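PDB 2AHR: putative pyrroline carboxylate reductase from Streptococcus pyogenes, which probably catalyses the NAD(P)H-dependent reduction of 1-pyrroline-5-carboxylate to L-proline, the last step of proline biosynthesis. Local coordinates for residues E[110-115]-E[159-164]; E[169-174]-E[250-255]. One frame throughout, in Å; residues are numbered along the deposited sequence.

From the N terminus the chain builds the Rossmann nucleotide-binding domain and reaches strand 108-112. Contact 1 closes the first loop: after 43 residues, including strands 122-128 and 148-152 and helix 134-145, the chain comes back as the start of helix 158-185, beside the bound NADP. Contact 2 opens farther along that helix and closes a second, longer loop that contains no strand, where helix 241-258 returns at the C-terminal end. The loops follow in series and neither nest nor cross, but they share helix 158-185, and Ile253 of contact 2 packs on Thr160 and Ala163 of contact 1. Contact 1 joins the Rossmann sheet to the helical dimerisation domain; contact 2 joins two helices within it.

Contact 1. Residues E[110-115]-E[159-164]; sequences RIMPNM and DTFTAL. With NAP (NADP nicotinamide-adenine-dinucleotide phosphate), chain S.
Met112, present as selenomethionine, lies against the side chains of Phe161 and Thr162. Its CB is 3.9 Å from Phe161 CD2, its CG lies in the plane of the phenyl ring at the edge, and its carbonyl O comes to the same edge, 3.3 Å from Phe161 CE2. With CG anti to the backbone N (chi1 -173°) and bends at chi2 and chi3, the chain crosses Thr162 at about a right angle and brings CE within 3.5 Å of Thr162 OG1. Met112 SE faces the coenzyme instead, 3.6 Å from C5N of the NADP nicotinamide, which Pro113 O also approaches at 3.1 Å. The nicotinamide thus lies beside the C-terminal end of strand 108-112 of the Rossmann sheet and the residue that follows, and the strand meets the opening turns of the first dimerisation-domain helix, which has a wider pi-type turn at 162-164. Beside this apolar seam two waters join Arg110 to Asp159, whose charges are too far apart for a salt bridge. One donates to Asp159 OD1 at 2.6 Å and to Thr162 OG1, and takes a weak bond from Arg110 NH2; the other links Arg110 NH1 to OD1. Both waters sit in the guanidinium plane. Farther out, Glu155 forms a salt bridge with Arg110 NH1, Thr162 OG1 is hydrogen-bonded to Phe158 O, and Ile196 of the second subunit packs on Phe161.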
loop_
_atom_site.group_PDB
_atom_site.type_symbol
_atom_site.label_atom_id
_atom_site.label_comp_id
_atom_site.label_asym_id
_atom_site.label_seq_id
_atom_site.Cartn_x
_atom_site.Cartn_y
_atom_site.Cartn_z
ATOM N N ARG E 110 -19.218 -37.860 -9.662
ATOM C CA ARG E 110 -19.142 -36.409 -9.627
ATOM C C ARG E 110 -18.782 -35.823 -10.991
ATOM O O ARG E 110 -17.872 -36.317 -11.672
ATOM C CB ARG E 110 -18.097 -35.930 -8.599
ATOM C CG ARG E 110 -18.552 -35.933 -7.163
ATOM C CD ARG E 110 -17.446 -35.354 -6.266
ATOM N NE ARG E 110 -17.369 -33.890 -6.326
ATOM C CZ ARG E 110 -16.416 -33.169 -5.734
ATOM N NH1 ARG E 110 -15.445 -33.767 -5.045
ATOM N NH2 ARG E 110 -16.438 -31.849 -5.825
ATOM N N ILE E 111 -19.489 -34.753 -11.354
ATOM C CA ILE E 111 -19.121 -33.912 -12.483
ATOM C C ILE E 111 -18.864 -32.454 -12.055
ATOM O O ILE E 111 -19.419 -31.957 -11.041
ATOM C CB ILE E 111 -20.176 -33.962 -13.635
ATOM C CG1 ILE E 111 -21.526 -33.400 -13.169
ATOM C CG2 ILE E 111 -20.286 -35.387 -14.213
ATOM C CD1 ILE E 111 -22.575 -33.205 -14.322
HETATM N N MSE E 112 -17.988 -31.783 -12.801
HETATM C CA MSE E 112 -17.779 -30.350 -12.617
HETATM C C MSE E 112 -17.898 -29.680 -13.967
HETATM O O MSE E 112 -16.927 -29.624 -14.704
HETATM C CB MSE E 112 -16.437 -30.019 -11.935
HETATM C CG MSE E 112 -16.249 -28.505 -11.565
HETATM SE SE MSE E 112 -17.755 -27.631 -10.969
HETATM C CE MSE E 112 -17.959 -28.573 -9.475
ATOM N N PRO E 113 -19.121 -29.224 -14.304
ATOM C CA PRO E 113 -19.461 -28.522 -15.540
ATOM C C PRO E 113 -19.319 -27.006 -15.422
ATOM O O PRO E 113 -18.996 -26.488 -14.345
ATOM C CB PRO E 113 -20.935 -28.909 -15.758
ATOM C CG PRO E 113 -21.489 -29.019 -14.333
ATOM C CD PRO E 113 -20.306 -29.447 -13.451
ATOM N N ASN E 114 -19.553 -26.296 -16.523
ATOM C CA ASN E 114 -19.614 -24.842 -16.479
ATOM C C ASN E 114 -20.764 -24.305 -17.338
ATOM O O ASN E 114 -21.466 -25.079 -18.002
ATOM C CB ASN E 114 -18.250 -24.198 -16.793
ATOM C CG ASN E 114 -17.791 -24.437 -18.227
ATOM O OD1 ASN E 114 -18.606 -24.515 -19.155
ATOM N ND2 ASN E 114 -16.487 -24.539 -18.414
HETATM N N MSE E 115 -20.975 -22.993 -17.317
HETATM C CA MSE E 115 -22.172 -22.409 -17.929
HETATM C C MSE E 115 -22.116 -22.507 -19.475
HETATM O O MSE E 115 -23.125 -22.308 -20.148
HETATM C CB MSE E 115 -22.359 -20.970 -17.432
HETATM C CG MSE E 115 -23.725 -20.305 -17.715
HETATM SE SE MSE E 115 -25.216 -21.047 -16.990
HETATM C CE MSE E 115 -24.772 -21.396 -15.325
ATOM N N ASP E 159 -11.410 -29.776 -6.745
ATOM C CA ASP E 159 -11.545 -28.395 -6.240
ATOM C C ASP E 159 -10.768 -27.400 -7.124
ATOM O O ASP E 159 -11.259 -26.325 -7.420
ATOM C CB ASP E 159 -11.068 -28.291 -4.778
ATOM C CG ASP E 159 -12.069 -28.868 -3.777
ATOM O OD1 ASP E 159 -13.253 -29.144 -4.114
ATOM O OD2 ASP E 159 -11.659 -29.030 -2.621
ATOM N N THR E 160 -9.553 -27.777 -7.516
ATOM C CA THR E 160 -8.762 -27.020 -8.475
ATOM C C THR E 160 -9.437 -26.943 -9.844
ATOM O O THR E 160 -9.402 -25.895 -10.475
ATOM C CB THR E 160 -7.324 -27.626 -8.631
ATOM O OG1 THR E 160 -6.722 -27.751 -7.342
ATOM C CG2 THR E 160 -6.433 -26.752 -9.490
ATOM N N PHE E 161 -10.058 -28.036 -10.304
ATOM C CA PHE E 161 -10.745 -28.020 -11.592
ATOM C C PHE E 161 -11.995 -27.126 -11.480
ATOM O O PHE E 161 -12.326 -26.402 -12.411
ATOM C CB PHE E 161 -11.141 -29.445 -12.026
ATOM C CG PHE E 161 -11.725 -29.531 -13.416
ATOM C CD1 PHE E 161 -10.940 -29.975 -14.485
ATOM C CD2 PHE E 161 -13.057 -29.211 -13.650
ATOM C CE1 PHE E 161 -11.469 -30.074 -15.765
ATOM C CE2 PHE E 161 -13.617 -29.299 -14.941
ATOM C CZ PHE E 161 -12.822 -29.730 -16.001
ATOM N N THR E 162 -12.688 -27.189 -10.346
ATOM C CA THR E 162 -13.812 -26.271 -10.064
ATOM C C THR E 162 -13.410 -24.806 -10.296
ATOM O O THR E 162 -14.184 -24.017 -10.859
ATOM C CB THR E 162 -14.306 -26.455 -8.621
ATOM O OG1 THR E 162 -14.701 -27.822 -8.427
ATOM C CG2 THR E 162 -15.476 -25.499 -8.287
ATOM N N ALA E 163 -12.201 -24.438 -9.873
ATOM C CA ALA E 163 -11.706 -23.074 -10.057
ATOM C C ALA E 163 -11.285 -22.794 -11.498
ATOM O O ALA E 163 -11.582 -21.724 -12.035
ATOM C CB ALA E 163 -10.511 -22.775 -9.070
ATOM N N LEU E 164 -10.551 -23.726 -12.114
ATOM C CA LEU E 164 -10.026 -23.503 -13.451
ATOM C C LEU E 164 -11.078 -23.522 -14.533
ATOM O O LEU E 164 -10.917 -22.859 -15.561
ATOM C CB LEU E 164 -8.976 -24.545 -13.810
ATOM C CG LEU E 164 -7.664 -24.528 -13.045
ATOM C CD1 LEU E 164 -6.762 -25.601 -13.690
ATOM C CD2 LEU E 164 -7.019 -23.165 -13.088
HETATM P PA NAP S . -28.975 -21.957 -8.250
HETATM O O1A NAP S . -29.224 -21.157 -7.019
HETATM O O2A NAP S . -29.113 -21.101 -9.464
HETATM O O5B NAP S . -29.936 -23.254 -8.354
HETATM C C5B NAP S . -30.302 -24.022 -7.230
HETATM C C4B NAP S . -31.744 -24.480 -7.434
HETATM O O4B NAP S . -32.114 -25.489 -6.510
HETATM C C3B NAP S . -32.723 -23.318 -7.274
HETATM O O3B NAP S . -33.432 -23.172 -8.486
HETATM C C2B NAP S . -33.638 -23.711 -6.125
HETATM O O2B NAP S . -35.018 -23.477 -6.358
HETATM C C1B NAP S . -33.435 -25.219 -6.063
HETATM N N9A NAP S . -33.769 -25.756 -4.721
HETATM C C8A NAP S . -33.697 -25.107 -3.509
HETATM N N7A NAP S . -34.113 -25.959 -2.540
HETATM C C5A NAP S . -34.457 -27.141 -3.113
HETATM C C6A NAP S . -34.957 -28.332 -2.586
HETATM N N6A NAP S . -35.675 -28.270 -1.466
HETATM N N1A NAP S . -35.215 -29.383 -3.445
HETATM C C2A NAP S . -35.007 -29.250 -4.807
HETATM N N3A NAP S . -34.525 -28.062 -5.318
HETATM C C4A NAP S . -34.251 -27.023 -4.486
HETATM O O3 NAP S . -27.518 -22.662 -8.147
HETATM P PN NAP S . -26.631 -23.105 -9.430
HETATM O O1N NAP S . -25.738 -21.957 -9.760
HETATM O O2N NAP S . -27.476 -23.693 -10.505
HETATM O O5D NAP S . -25.721 -24.273 -8.784
HETATM C C5D NAP S . -26.220 -25.579 -8.592
HETATM C C4D NAP S . -25.061 -26.563 -8.445
HETATM O O4D NAP S . -24.200 -26.524 -9.567
HETATM C C3D NAP S . -24.210 -26.245 -7.221
HETATM O O3D NAP S . -24.040 -27.444 -6.503
HETATM C C2D NAP S . -22.874 -25.737 -7.747
HETATM O O2D NAP S . -21.814 -26.160 -6.898
HETATM C C1D NAP S . -22.842 -26.332 -9.172
HETATM N N1N NAP S . -22.164 -25.525 -10.220
HETATM C C2N NAP S . -22.638 -24.282 -10.591
HETATM C C3N NAP S . -22.000 -23.557 -11.603
HETATM C C7N NAP S . -22.565 -22.263 -12.109
HETATM O O7N NAP S . -21.886 -21.649 -13.181
HETATM N N7N NAP S . -23.668 -21.735 -11.563
HETATM C C4N NAP S . -20.880 -24.102 -12.243
HETATM C C5N NAP S . -20.412 -25.356 -11.877
HETATM C C6N NAP S . -21.070 -26.056 -10.863
HETATM P P2B NAP S . -35.723 -22.022 -6.295
HETATM O O1X NAP S . -37.226 -22.235 -6.369
HETATM O O2X NAP S . -35.384 -21.355 -4.982
HETATM O O3X NAP S . -35.262 -21.156 -7.455
HETATM O O HOH W 1 -15.197 -29.149 -5.898
HETATM O O HOH W 2 -14.051 -31.535 -3.578
#

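Contact 2. Residues E[169-174]-E[250-255]; sequences PAYIYL and DKTIDK
Tyr171 reaches Thr252 between two helices that stand apart, the nearest CA atoms, those of this same pair, being 11.0 Å from each other; the long tyrosine side chain spans the distance. The bond from CA to CB heads toward helix 241-258, and chi1 of -48° sets CG anti to the carbonyl carbon and beside the backbone N, sending the ring outward to the other helix. Along the ring the approach tightens: CE2 of Tyr171 is 3.8 Å from Thr252 OG1, and CZ of Tyr171 is 3.6 Å from it. At the tip Tyr171 OH meets Thr252 OG1 at 2.8 Å, a hydrogen-bonding distance. Thr252 OG1 stands near the plane of the ring, at its edge, with an angle CZ-OH-OG1 of about 116°. The threonine comes from the opposite direction and also offers its methyl, CG2, 3.7 Å from Tyr171 OH. Both segments belong to the all-helical dimerisation domain, and this pair spans helix 158-185 to helix 241-258, the C-terminal helix of the chain. Just before Tyr171 helix 158-185 is kinked: the N atoms of Pro169 and Ala170 make no bond to the turn before, which for proline follows from its absent amide proton. Thr252 OG1 is also hydrogen-bonded to Ala248 O one turn earlier, and Tyr171 OH to Thr229 O of the second subunit. These carbonyls, which can only accept, compete for the hydroxyl protons, leaving the proton of the Tyr171-Thr252 pair open. Gly232 of that subunit packs against both side chains.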
loop_
_atom_site.group_PDB
_atom_site.type_symbol
_atom_site.label_atom_id
_atom_site.label_comp_id
_atom_site.label_asym_id
_atom_site.label_seq_id
_atom_site.Cartn_x
_atom_site.Cartn_y
_atom_site.Cartn_z
ATOM N N PRO E 169 -15.128 -19.047 -15.939
ATOM C CA PRO E 169 -15.910 -18.215 -16.861
ATOM C C PRO E 169 -16.257 -16.827 -16.309
ATOM O O PRO E 169 -16.188 -15.843 -17.052
ATOM C CB PRO E 169 -17.177 -19.050 -17.106
ATOM C CG PRO E 169 -16.695 -20.482 -16.960
ATOM C CD PRO E 169 -15.675 -20.424 -15.841
ATOM N N ALA E 170 -16.638 -16.739 -15.034
ATOM C CA ALA E 170 -16.929 -15.435 -14.432
ATOM C C ALA E 170 -15.686 -14.516 -14.426
ATOM O O ALA E 170 -15.802 -13.308 -14.636
ATOM C CB ALA E 170 -17.495 -15.603 -13.012
ATOM N N TYR E 171 -14.504 -15.088 -14.204
ATOM C CA TYR E 171 -13.289 -14.287 -14.124
ATOM C C TYR E 171 -12.942 -13.801 -15.527
ATOM O O TYR E 171 -12.450 -12.692 -15.693
ATOM C CB TYR E 171 -12.113 -15.096 -13.482
ATOM C CG TYR E 171 -12.528 -15.807 -12.187
ATOM C CD1 TYR E 171 -13.582 -15.311 -11.434
ATOM C CD2 TYR E 171 -11.867 -16.947 -11.718
ATOM C CE1 TYR E 171 -14.009 -15.922 -10.274
ATOM C CE2 TYR E 171 -12.290 -17.593 -10.533
ATOM C CZ TYR E 171 -13.377 -17.049 -9.821
ATOM O OH TYR E 171 -13.876 -17.587 -8.658
ATOM N N ILE E 172 -13.165 -14.670 -16.517
ATOM C CA ILE E 172 -12.969 -14.348 -17.926
ATOM C C ILE E 172 -13.905 -13.223 -18.347
ATOM O O ILE E 172 -13.470 -12.300 -19.022
ATOM C CB ILE E 172 -13.157 -15.603 -18.830
ATOM C CG1 ILE E 172 -12.039 -16.634 -18.569
ATOM C CG2 ILE E 172 -13.184 -15.219 -20.308
ATOM C CD1 ILE E 172 -12.474 -18.118 -18.797
ATOM N N TYR E 173 -15.183 -13.295 -17.936
ATOM C CA TYR E 173 -16.129 -12.203 -18.205
ATOM C C TYR E 173 -15.753 -10.882 -17.550
ATOM O O TYR E 173 -15.903 -9.833 -18.155
ATOM C CB TYR E 173 -17.569 -12.609 -17.846
ATOM C CG TYR E 173 -18.069 -13.739 -18.735
ATOM C CD1 TYR E 173 -17.842 -13.709 -20.122
ATOM C CD2 TYR E 173 -18.721 -14.860 -18.201
ATOM C CE1 TYR E 173 -18.268 -14.748 -20.947
ATOM C CE2 TYR E 173 -19.175 -15.898 -19.035
ATOM C CZ TYR E 173 -18.930 -15.824 -20.404
ATOM O OH TYR E 173 -19.358 -16.818 -21.245
ATOM N N LEU E 174 -15.287 -10.914 -16.302
ATOM C CA LEU E 174 -14.866 -9.661 -15.623
ATOM C C LEU E 174 -13.660 -9.028 -16.334
ATOM O O LEU E 174 -13.594 -7.817 -16.515
ATOM C CB LEU E 174 -14.573 -9.908 -14.128
ATOM C CG LEU E 174 -14.364 -8.686 -13.194
ATOM C CD1 LEU E 174 -15.674 -8.026 -12.827
ATOM C CD2 LEU E 174 -13.609 -9.057 -11.901
ATOM N N ASP E 250 -6.942 -19.285 -5.571
ATOM C CA ASP E 250 -6.763 -19.743 -4.176
ATOM C C ASP E 250 -8.029 -19.558 -3.326
ATOM O O ASP E 250 -8.464 -20.491 -2.638
ATOM C CB ASP E 250 -5.578 -19.028 -3.509
ATOM C CG ASP E 250 -4.198 -19.613 -3.952
ATOM O OD1 ASP E 250 -4.171 -20.640 -4.665
ATOM O OD2 ASP E 250 -3.137 -19.036 -3.593
ATOM N N LYS E 251 -8.614 -18.359 -3.372
ATOM C CA LYS E 251 -9.860 -18.093 -2.618
ATOM C C LYS E 251 -11.000 -18.984 -3.073
ATOM O O LYS E 251 -11.815 -19.413 -2.257
ATOM C CB LYS E 251 -10.276 -16.618 -2.726
ATOM C CG LYS E 251 -9.447 -15.716 -1.820
ATOM C CD LYS E 251 -9.809 -15.946 -0.357
ATOM C CE LYS E 251 -9.401 -14.792 0.564
ATOM N NZ LYS E 251 -9.848 -15.034 2.006
ATOM N N THR E 252 -11.045 -19.266 -4.376
ATOM C CA THR E 252 -12.089 -20.129 -4.931
ATOM C C THR E 252 -11.930 -21.544 -4.370
ATOM O O THR E 252 -12.905 -22.172 -3.948
ATOM C CB THR E 252 -12.050 -20.143 -6.470
ATOM O OG1 THR E 252 -12.011 -18.788 -6.961
ATOM C CG2 THR E 252 -13.287 -20.880 -7.047
ATOM N N ILE E 253 -10.690 -22.029 -4.386
ATOM C CA ILE E 253 -10.359 -23.350 -3.892
ATOM C C ILE E 253 -10.614 -23.437 -2.378
ATOM O O ILE E 253 -11.176 -24.441 -1.895
ATOM C CB ILE E 253 -8.891 -23.716 -4.275
ATOM C CG1 ILE E 253 -8.763 -23.813 -5.810
ATOM C CG2 ILE E 253 -8.443 -25.025 -3.604
ATOM C CD1 ILE E 253 -7.377 -24.128 -6.285
ATOM N N ASP E 254 -10.197 -22.412 -1.624
ATOM C CA ASP E 254 -10.456 -22.353 -0.172
ATOM C C ASP E 254 -11.954 -22.520 0.110
ATOM O O ASP E 254 -12.349 -23.251 1.011
ATOM C CB ASP E 254 -10.032 -21.008 0.436
ATOM C CG ASP E 254 -8.543 -20.871 0.617
ATOM O OD1 ASP E 254 -7.793 -21.869 0.485
ATOM O OD2 ASP E 254 -8.125 -19.728 0.902
ATOM N N LYS E 255 -12.782 -21.837 -0.664
ATOM C CA LYS E 255 -14.227 -21.924 -0.457
ATOM C C LYS E 255 -14.712 -23.323 -0.762
ATOM O O LYS E 255 -15.498 -23.884 -0.006
ATOM C CB LYS E 255 -14.979 -20.915 -1.320
ATOM C CG LYS E 255 -16.503 -20.980 -1.127
ATOM C CD LYS E 255 -16.868 -20.485 0.297
ATOM C CE LYS E 255 -18.368 -20.547 0.539
ATOM N NZ LYS E 255 -18.661 -19.894 1.841
#